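Local coordinates for protein O-methyltransferase (Bacillus halodurans, PDB 2GPY) that probably transfers a methyl group from S-adenosylmethionine to a hydroxyl oxygen of its substrate, at residues S45-L50 and A69-Q74; E93-V98 and G102-I107; Q189-L192 and D198-I201. All coordinates share one frame; numbering follows the deposited sequence.

Contact 1: S45-L50 and A69-Q74; sequences SLLHLL and AIRMAQ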
loop_
_atom_site.group_PDB
_atom_site.type_symbol
_atom_site.label_atom_id
_atom_site.label_comp_id
_atom_site.label_asym_id
_atom_site.label_seq_id
_atom_site.Cartn_x
_atom_site.Cartn_y
_atom_site.Cartn_z
ATOM N N SER B 45 -4.908 -9.725 -1.563
ATOM C CA SER B 45 -3.895 -8.712 -1.227
ATOM C C SER B 45 -4.223 -7.363 -1.797
ATOM O O SER B 45 -4.115 -6.348 -1.084
ATOM C CB SER B 45 -2.504 -9.165 -1.672
ATOM O OG SER B 45 -2.069 -10.158 -0.779
ATOM N N LEU B 46 -4.641 -7.326 -3.059
ATOM C CA LEU B 46 -5.024 -6.067 -3.680
ATOM C C LEU B 46 -6.165 -5.399 -2.934
ATOM O O LEU B 46 -6.143 -4.189 -2.718
ATOM C CB LEU B 46 -5.412 -6.235 -5.156
ATOM C CG LEU B 46 -5.557 -4.905 -5.904
ATOM C CD1 LEU B 46 -4.165 -4.242 -5.998
ATOM C CD2 LEU B 46 -6.184 -5.047 -7.261
ATOM N N LEU B 47 -7.186 -6.171 -2.580
ATOM C CA LEU B 47 -8.347 -5.574 -1.915
ATOM C C LEU B 47 -7.924 -4.991 -0.563
ATOM O O LEU B 47 -8.381 -3.913 -0.133
ATOM C CB LEU B 47 -9.410 -6.655 -1.704
ATOM C CG LEU B 47 -10.034 -7.146 -3.017
ATOM C CD1 LEU B 47 -10.954 -8.285 -2.638
ATOM C CD2 LEU B 47 -10.813 -6.005 -3.733
ATOM N N HIS B 48 -7.044 -5.697 0.127
ATOM C CA HIS B 48 -6.568 -5.188 1.431
ATOM C C HIS B 48 -5.776 -3.876 1.280
ATOM O O HIS B 48 -5.919 -2.927 2.090
ATOM C CB HIS B 48 -5.738 -6.243 2.140
ATOM C CG HIS B 48 -5.670 -6.043 3.628
ATOM N ND1 HIS B 48 -6.757 -6.245 4.440
ATOM C CD2 HIS B 48 -4.667 -5.629 4.435
ATOM C CE1 HIS B 48 -6.429 -5.975 5.694
ATOM N NE2 HIS B 48 -5.162 -5.611 5.719
ATOM N N LEU B 49 -4.919 -3.818 0.269
ATOM C CA LEU B 49 -4.149 -2.598 -0.003
ATOM C C LEU B 49 -5.089 -1.447 -0.387
ATOM O O LEU B 49 -4.898 -0.299 0.031
ATOM C CB LEU B 49 -3.134 -2.846 -1.108
ATOM C CG LEU B 49 -2.002 -3.851 -0.803
ATOM C CD1 LEU B 49 -1.285 -4.163 -2.111
ATOM C CD2 LEU B 49 -1.041 -3.364 0.250
ATOM N N LEU B 50 -6.117 -1.751 -1.163
ATOM C CA LEU B 50 -7.125 -0.741 -1.477
ATOM C C LEU B 50 -7.823 -0.231 -0.220
ATOM O O LEU B 50 -8.030 0.973 -0.086
ATOM C CB LEU B 50 -8.153 -1.267 -2.486
ATOM C CG LEU B 50 -7.689 -1.469 -3.927
ATOM C CD1 LEU B 50 -8.690 -2.343 -4.693
ATOM C CD2 LEU B 50 -7.481 -0.138 -4.646
ATOM N N ALA B 69 -14.164 -5.646 -10.581
ATOM C CA ALA B 69 -15.013 -4.485 -10.306
ATOM C C ALA B 69 -15.913 -4.818 -9.117
ATOM O O ALA B 69 -16.054 -4.031 -8.184
ATOM C CB ALA B 69 -15.881 -4.110 -11.515
ATOM N N ILE B 70 -16.552 -5.987 -9.180
ATOM C CA ILE B 70 -17.434 -6.454 -8.110
ATOM C C ILE B 70 -16.732 -6.593 -6.769
ATOM O O ILE B 70 -17.225 -6.074 -5.763
ATOM C CB ILE B 70 -18.182 -7.756 -8.505
ATOM C CG1 ILE B 70 -19.272 -7.395 -9.533
ATOM C CG2 ILE B 70 -18.791 -8.435 -7.284
ATOM C CD1 ILE B 70 -19.857 -8.604 -10.290
ATOM N N ARG B 71 -15.599 -7.293 -6.746
ATOM C CA ARG B 71 -14.905 -7.514 -5.493
ATOM C C ARG B 71 -14.354 -6.227 -4.887
ATOM O O ARG B 71 -14.382 -6.051 -3.653
ATOM C CB ARG B 71 -13.826 -8.564 -5.700
ATOM C CG ARG B 71 -14.527 -9.903 -5.902
ATOM C CD ARG B 71 -13.805 -11.042 -5.321
ATOM N NE ARG B 71 -13.621 -10.922 -3.878
ATOM C CZ ARG B 71 -12.683 -11.583 -3.224
ATOM N NH1 ARG B 71 -11.899 -12.399 -3.896
ATOM N NH2 ARG B 71 -12.522 -11.429 -1.898
HETATM N N MSE B 72 -13.898 -5.301 -5.738
HETATM C CA MSE B 72 -13.510 -3.971 -5.230
HETATM C C MSE B 72 -14.690 -3.178 -4.659
HETATM O O MSE B 72 -14.564 -2.556 -3.566
HETATM C CB MSE B 72 -12.813 -3.121 -6.319
HETATM C CG MSE B 72 -11.479 -3.723 -6.722
HETATM SE SE MSE B 72 -10.474 -2.559 -7.990
HETATM C CE MSE B 72 -11.659 -2.675 -9.574
ATOM N N ALA B 73 -15.825 -3.189 -5.373
ATOM C CA ALA B 73 -17.015 -2.497 -4.873
ATOM C C ALA B 73 -17.454 -3.084 -3.527
ATOM O O ALA B 73 -17.842 -2.347 -2.626
ATOM C CB ALA B 73 -18.180 -2.559 -5.895
ATOM N N GLN B 74 -17.404 -4.410 -3.399
ATOM C CA GLN B 74 -17.792 -5.049 -2.140
ATOM C C GLN B 74 -16.820 -4.700 -1.013
ATOM O O GLN B 74 -17.248 -4.528 0.139
ATOM C CB GLN B 74 -17.877 -6.560 -2.303
ATOM C CG GLN B 74 -19.058 -7.013 -3.128
ATOM C CD GLN B 74 -19.115 -8.527 -3.212
ATOM O OE1 GLN B 74 -20.177 -9.117 -3.059
ATOM N NE2 GLN B 74 -17.969 -9.161 -3.444
#
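Leu47 and Leu50 of helix 40-53 meet Arg71 and Met72 of helix 67-75 in a buried helix-helix contact on one face of the central sheet of the Rossmann-like class I methyltransferase fold. The helices run before and after strand 57-61, and their packing illustrates how neighbouring helices on one sheet face are joined by a few side chains. The short axes come within 10.2 Å and cross at -40°, leaving room for a layer of side chains but with no hydrogen bond across it. Leu47 is the wedge. Its CG lies anti to the carbonyl carbon (chi1 -68°), and the two methyls of the fork part company. Leu47 CD2 drops onto the backbone of the facing helix, 3.6 Å from Arg71 O and 3.7 Å from Met72 CA. Leu47 CD1 rises over one face of the Arg71 guanidinium, nearer its rim than its centre, and stands 3.6 Å from Arg71 NH2. The polar end of Arg71 is held separately, by a salt bridge to Glu44 and a hydrogen bond to the Tyr67 hydroxyl, and these would help keep that face turned to the leucine. Cut back to an alanine, position Leu47 would probably leave a gap over the backbone of Arg71 and Met72 and the guanidinium face without its methyl. Deeper in, Met72, present as selenomethionine, reaches the sheet side chains Ile58 and Phe131. Leu50 CD1 lies against its side chain, 3.7 Å from Met72 CG and 3.8 Å from Met72 SE.

Contact 2: E93-V98 and G102-I107; sequences EAHKHV and GLESRI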
loop_
_atom_site.group_PDB
_atom_site.type_symbol
_atom_site.label_atom_id
_atom_site.label_comp_id
_atom_site.label_asym_id
_atom_site.label_seq_id
_atom_site.Cartn_x
_atom_site.Cartn_y
_atom_site.Cartn_z
ATOM N N GLU B 93 -22.157 -9.955 -20.039
ATOM C CA GLU B 93 -22.149 -10.837 -18.869
ATOM C C GLU B 93 -21.824 -10.076 -17.585
ATOM O O GLU B 93 -22.448 -10.283 -16.534
ATOM C CB GLU B 93 -21.147 -11.970 -19.054
ATOM C CG GLU B 93 -21.267 -12.966 -17.889
ATOM C CD GLU B 93 -20.365 -14.188 -17.999
ATOM O OE1 GLU B 93 -19.894 -14.517 -19.122
ATOM O OE2 GLU B 93 -20.127 -14.833 -16.936
ATOM N N ALA B 94 -20.799 -9.234 -17.656
ATOM C CA ALA B 94 -20.407 -8.393 -16.534
ATOM C C ALA B 94 -21.577 -7.544 -16.073
ATOM O O ALA B 94 -21.792 -7.378 -14.891
ATOM C CB ALA B 94 -19.224 -7.495 -16.951
ATOM N N HIS B 95 -22.354 -7.018 -17.016
ATOM C CA HIS B 95 -23.476 -6.157 -16.672
ATOM C C HIS B 95 -24.527 -6.942 -15.859
ATOM O O HIS B 95 -25.087 -6.427 -14.897
ATOM C CB HIS B 95 -24.065 -5.574 -17.952
ATOM C CG HIS B 95 -24.873 -4.336 -17.743
ATOM N ND1 HIS B 95 -26.247 -4.328 -17.810
ATOM C CD2 HIS B 95 -24.500 -3.058 -17.491
ATOM C CE1 HIS B 95 -26.690 -3.098 -17.612
ATOM N NE2 HIS B 95 -25.648 -2.309 -17.412
ATOM N N LYS B 96 -24.773 -8.191 -16.247
ATOM C CA LYS B 96 -25.675 -9.068 -15.505
ATOM C C LYS B 96 -25.150 -9.424 -14.110
ATOM O O LYS B 96 -25.914 -9.420 -13.127
ATOM C CB LYS B 96 -25.972 -10.349 -16.302
ATOM C CG LYS B 96 -26.739 -10.086 -17.595
ATOM C CD LYS B 96 -26.933 -11.362 -18.386
ATOM C CE LYS B 96 -27.808 -11.120 -19.619
ATOM N NZ LYS B 96 -26.970 -10.673 -20.723
ATOM N N HIS B 97 -23.862 -9.747 -14.000
ATOM C CA HIS B 97 -23.301 -10.012 -12.647
ATOM C C HIS B 97 -23.391 -8.811 -11.698
ATOM O O HIS B 97 -23.668 -8.943 -10.505
ATOM C CB HIS B 97 -21.844 -10.439 -12.778
ATOM C CG HIS B 97 -21.703 -11.786 -13.396
ATOM N ND1 HIS B 97 -20.669 -12.122 -14.236
ATOM C CD2 HIS B 97 -22.479 -12.889 -13.286
ATOM C CE1 HIS B 97 -20.814 -13.378 -14.621
ATOM N NE2 HIS B 97 -21.902 -13.862 -14.059
ATOM N N VAL B 98 -23.113 -7.635 -12.227
ATOM C CA VAL B 98 -23.223 -6.409 -11.424
ATOM C C VAL B 98 -24.678 -6.255 -10.936
ATOM O O VAL B 98 -24.927 -5.967 -9.757
ATOM C CB VAL B 98 -22.720 -5.188 -12.233
ATOM C CG1 VAL B 98 -23.160 -3.895 -11.569
ATOM C CG2 VAL B 98 -21.183 -5.235 -12.356
ATOM N N GLY B 102 -26.770 -6.326 -7.033
ATOM C CA GLY B 102 -27.357 -5.048 -6.605
ATOM C C GLY B 102 -26.333 -3.915 -6.618
ATOM O O GLY B 102 -26.474 -2.958 -5.877
ATOM N N LEU B 103 -25.336 -4.008 -7.491
ATOM C CA LEU B 103 -24.201 -3.059 -7.475
ATOM C C LEU B 103 -24.213 -1.976 -8.576
ATOM O O LEU B 103 -23.247 -1.209 -8.730
ATOM C CB LEU B 103 -22.872 -3.827 -7.492
ATOM C CG LEU B 103 -22.556 -4.651 -6.226
ATOM C CD1 LEU B 103 -21.296 -5.578 -6.448
ATOM C CD2 LEU B 103 -22.309 -3.720 -5.058
ATOM N N GLU B 104 -25.299 -1.879 -9.329
ATOM C CA GLU B 104 -25.315 -0.980 -10.482
ATOM C C GLU B 104 -25.121 0.503 -10.128
ATOM O O GLU B 104 -24.641 1.296 -10.960
ATOM C CB GLU B 104 -26.609 -1.152 -11.283
ATOM C CG GLU B 104 -26.318 -1.425 -12.751
ATOM C CD GLU B 104 -27.568 -1.579 -13.595
ATOM O OE1 GLU B 104 -28.694 -1.553 -13.028
ATOM O OE2 GLU B 104 -27.423 -1.722 -14.824
ATOM N N SER B 105 -25.491 0.883 -8.902
ATOM C CA SER B 105 -25.400 2.286 -8.508
ATOM C C SER B 105 -23.961 2.675 -8.186
ATOM O O SER B 105 -23.645 3.855 -8.044
ATOM C CB SER B 105 -26.362 2.626 -7.348
ATOM O OG SER B 105 -25.940 1.989 -6.148
ATOM N N ARG B 106 -23.082 1.683 -8.087
ATOM C CA ARG B 106 -21.711 1.932 -7.707
ATOM C C ARG B 106 -20.687 1.425 -8.724
ATOM O O ARG B 106 -19.503 1.737 -8.623
ATOM C CB ARG B 106 -21.448 1.307 -6.348
ATOM C CG ARG B 106 -22.219 2.029 -5.240
ATOM C CD ARG B 106 -21.498 1.890 -3.940
ATOM N NE ARG B 106 -21.500 0.506 -3.470
ATOM C CZ ARG B 106 -20.425 -0.248 -3.259
ATOM N NH1 ARG B 106 -20.632 -1.473 -2.800
ATOM N NH2 ARG B 106 -19.152 0.188 -3.522
ATOM N N ILE B 107 -21.142 0.658 -9.704
ATOM C CA ILE B 107 -20.237 0.185 -10.761
ATOM C C ILE B 107 -20.810 0.618 -12.094
ATOM O O ILE B 107 -21.927 0.185 -12.475
ATOM C CB ILE B 107 -20.065 -1.338 -10.746
ATOM C CG1 ILE B 107 -19.496 -1.815 -9.396
ATOM C CG2 ILE B 107 -19.225 -1.806 -11.976
ATOM C CD1 ILE B 107 -19.383 -3.353 -9.291
HETATM O O HOH W 1 -26.945 -0.039 -16.498
#
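His95 and Glu104, flanking the Schellman motif that ends helix 88-100, approach closely without bonding directly: His95 NE2 and Glu104 OE2 are 3.2 Å apart, but the angle is poor and the ring and carboxylate planes are 73° apart. A water lies in the plane of the imidazole at its edge, 2.8 Å from His95 NE2. It also stands next to Glu104 OE2, though too close for the bridge to be taken as more than doubtful. The motif itself is an example of a helix closed by its own backbone. Gly102, with phi 71°, is the C-prime residue, and Leu103 N donates a hydrogen bond of 3.0 Å to Val98 O. Beside this turn Val98 CG1 leans mainly on the loop and Val98 CG2 on Ile107, at the start of strand 107-111. With CG1 anti to the backbone N (chi1 165°), Val98 CG1 lies 3.7 Å from Glu104 N. Ile70 and Leu109 complete this apolar seat. The same helix supplies Glu93 and His97, which bind zinc together with Glu29. At the strand end of the contact, Val98 CG2 rests 4.0 Å from both Ile107 CG2 and Ile107 CD1.

Contact 3: Q189-L192 and D198-I201; sequences QWLL and DTRI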
loop_
_atom_site.group_PDB
_atom_site.type_symbol
_atom_site.label_atom_id
_atom_site.label_comp_id
_atom_site.label_asym_id
_atom_site.label_seq_id
_atom_site.Cartn_x
_atom_site.Cartn_y
_atom_site.Cartn_z
ATOM N N GLN B 189 11.144 -2.124 -17.161
ATOM C CA GLN B 189 11.989 -0.940 -17.020
ATOM C C GLN B 189 11.248 0.373 -17.294
ATOM O O GLN B 189 11.426 1.325 -16.532
ATOM C CB GLN B 189 13.310 -1.037 -17.794
ATOM C CG GLN B 189 14.457 -1.648 -16.953
ATOM C CD GLN B 189 14.484 -1.157 -15.486
ATOM O OE1 GLN B 189 14.198 -1.920 -14.563
ATOM N NE2 GLN B 189 14.816 0.116 -15.285
ATOM N N TRP B 190 10.350 0.390 -18.321
ATOM C CA TRP B 190 9.757 1.687 -18.698
ATOM C C TRP B 190 8.866 2.153 -17.570
ATOM O O TRP B 190 8.797 3.339 -17.272
ATOM C CB TRP B 190 8.973 1.618 -20.028
ATOM C CG TRP B 190 7.661 0.907 -19.929
ATOM C CD1 TRP B 190 7.399 -0.384 -20.285
ATOM C CD2 TRP B 190 6.419 1.443 -19.416
ATOM N NE1 TRP B 190 6.070 -0.690 -20.020
ATOM C CE2 TRP B 190 5.453 0.413 -19.491
ATOM C CE3 TRP B 190 6.033 2.690 -18.905
ATOM C CZ2 TRP B 190 4.129 0.594 -19.068
ATOM C CZ3 TRP B 190 4.710 2.864 -18.486
ATOM C CH2 TRP B 190 3.781 1.819 -18.571
ATOM N N LEU B 191 8.202 1.203 -16.924
ATOM C CA LEU B 191 7.308 1.535 -15.842
ATOM C C LEU B 191 8.120 2.047 -14.659
ATOM O O LEU B 191 7.785 3.067 -14.056
ATOM C CB LEU B 191 6.497 0.301 -15.429
ATOM C CG LEU B 191 5.559 0.572 -14.261
ATOM C CD1 LEU B 191 4.575 1.716 -14.593
ATOM C CD2 LEU B 191 4.815 -0.719 -13.910
ATOM N N LEU B 192 9.206 1.339 -14.348
ATOM C CA LEU B 192 9.978 1.637 -13.144
ATOM C C LEU B 192 10.707 2.989 -13.179
ATOM O O LEU B 192 11.015 3.545 -12.112
ATOM C CB LEU B 192 10.932 0.483 -12.833
ATOM C CG LEU B 192 10.173 -0.814 -12.512
ATOM C CD1 LEU B 192 11.074 -2.049 -12.549
ATOM C CD2 LEU B 192 9.423 -0.713 -11.196
ATOM N N ASP B 198 6.121 6.983 -8.526
ATOM C CA ASP B 198 6.960 6.321 -7.587
ATOM C C ASP B 198 6.461 4.878 -7.648
ATOM O O ASP B 198 5.402 4.579 -7.125
ATOM C CB ASP B 198 6.612 6.912 -6.239
ATOM C CG ASP B 198 7.661 6.724 -5.264
ATOM O OD1 ASP B 198 8.218 5.595 -5.221
ATOM O OD2 ASP B 198 7.918 7.706 -4.541
ATOM N N THR B 199 7.199 3.992 -8.295
ATOM C CA THR B 199 6.670 2.639 -8.562
ATOM C C THR B 199 7.478 1.555 -7.852
ATOM O O THR B 199 8.712 1.553 -7.909
ATOM C CB THR B 199 6.622 2.347 -10.085
ATOM O OG1 THR B 199 5.753 3.288 -10.730
ATOM C CG2 THR B 199 6.110 0.908 -10.367
ATOM N N ARG B 200 6.781 0.653 -7.170
ATOM C CA ARG B 200 7.403 -0.554 -6.625
ATOM C C ARG B 200 6.592 -1.760 -7.054
ATOM O O ARG B 200 5.384 -1.646 -7.319
ATOM C CB ARG B 200 7.496 -0.503 -5.098
ATOM C CG ARG B 200 8.204 0.744 -4.585
ATOM C CD ARG B 200 9.106 0.450 -3.417
ATOM N NE ARG B 200 10.415 -0.005 -3.866
ATOM C CZ ARG B 200 10.899 -1.223 -3.673
ATOM N NH1 ARG B 200 10.187 -2.133 -3.021
ATOM N NH2 ARG B 200 12.106 -1.526 -4.131
ATOM N N ILE B 201 7.261 -2.911 -7.140
ATOM C CA ILE B 201 6.584 -4.166 -7.504
ATOM C C ILE B 201 6.472 -5.032 -6.276
ATOM O O ILE B 201 7.490 -5.302 -5.637
ATOM C CB ILE B 201 7.355 -4.961 -8.592
ATOM C CG1 ILE B 201 7.412 -4.143 -9.913
ATOM C CG2 ILE B 201 6.644 -6.335 -8.815
ATOM C CD1 ILE B 201 8.363 -4.676 -10.908
HETATM O O HOH W 2 7.337 4.800 -12.191
HETATM O O HOH W 3 9.612 4.760 -9.695
#
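Thr199 turns its methyl to the leucines of helix 189-193 and its hydroxyl to water, so one small side chain serves both an apolar and a polar seam. With OG1 beside the backbone N (chi1 -61°), CG2 swings anti to that N and reaches both leucines. The leucine side chains cross those of the strand at about right angles. Leu192 CD2 presses on Thr199 CG2 at 3.8 Å. Leu191 meets the same methyl mainly with its branch point, Leu191 CG 3.9 Å from Thr199 CG2, and with CD2 slightly farther off. Two residues further along the strand, Ile201 CD1 faces the fork of Leu192, 4.1 Å from each of Leu192 CD1 and Leu192 CD2. Tyr11 of the second subunit packs on both Leu192 and Ile201.

No direct hydrogen bond joins helix and strand; two waters stand in. One is placed to donate to Leu191 O and also bonds Thr199 OG1, at 2.6 Å to each, while Thr199 OG1 has a further hydrogen bond to Ser211 on the adjoining strand. The other is placed to donate to Leu192 O and accepts from Thr199 N at 2.9 Å. Backbone carbonyls near the end of the short helix are thereby linked to the strand through solvent. The layout belongs to the distal edge of the class I methyltransferase sheet: a helix leads into edge strand 197-202, which pairs antiparallel with strand 208-213, the antiparallel end of the 3-2-1-4-5-7-6 order.

How the contacts relate
Contacts 1 and 2 adjoin, with centres about 15 Å apart: helix 67-75 belongs to the first and packs on the second. Ala73 O takes a probable hydrogen bond from Arg106 NH1 at 2.9 Å, and Ile107 CD1 lies 3.7 Å from Ala73 CB. Contact 3 stands apart, its centre about 22 Å from that of contact 1 and about 32 Å from that of contact 2; contacts 2 and 3 lie on opposite sides of the chain's centre. Contacts 1 and 3 both reach the second subunit: His48, a zinc ligand in contact 1, packs on Arg200 of the second subunit. A magnesium ion held by Asn160 and Asp206, perhaps marking the active site, is about 12 Å from the side chain of Ile201 and about 13 Å from that of Arg71.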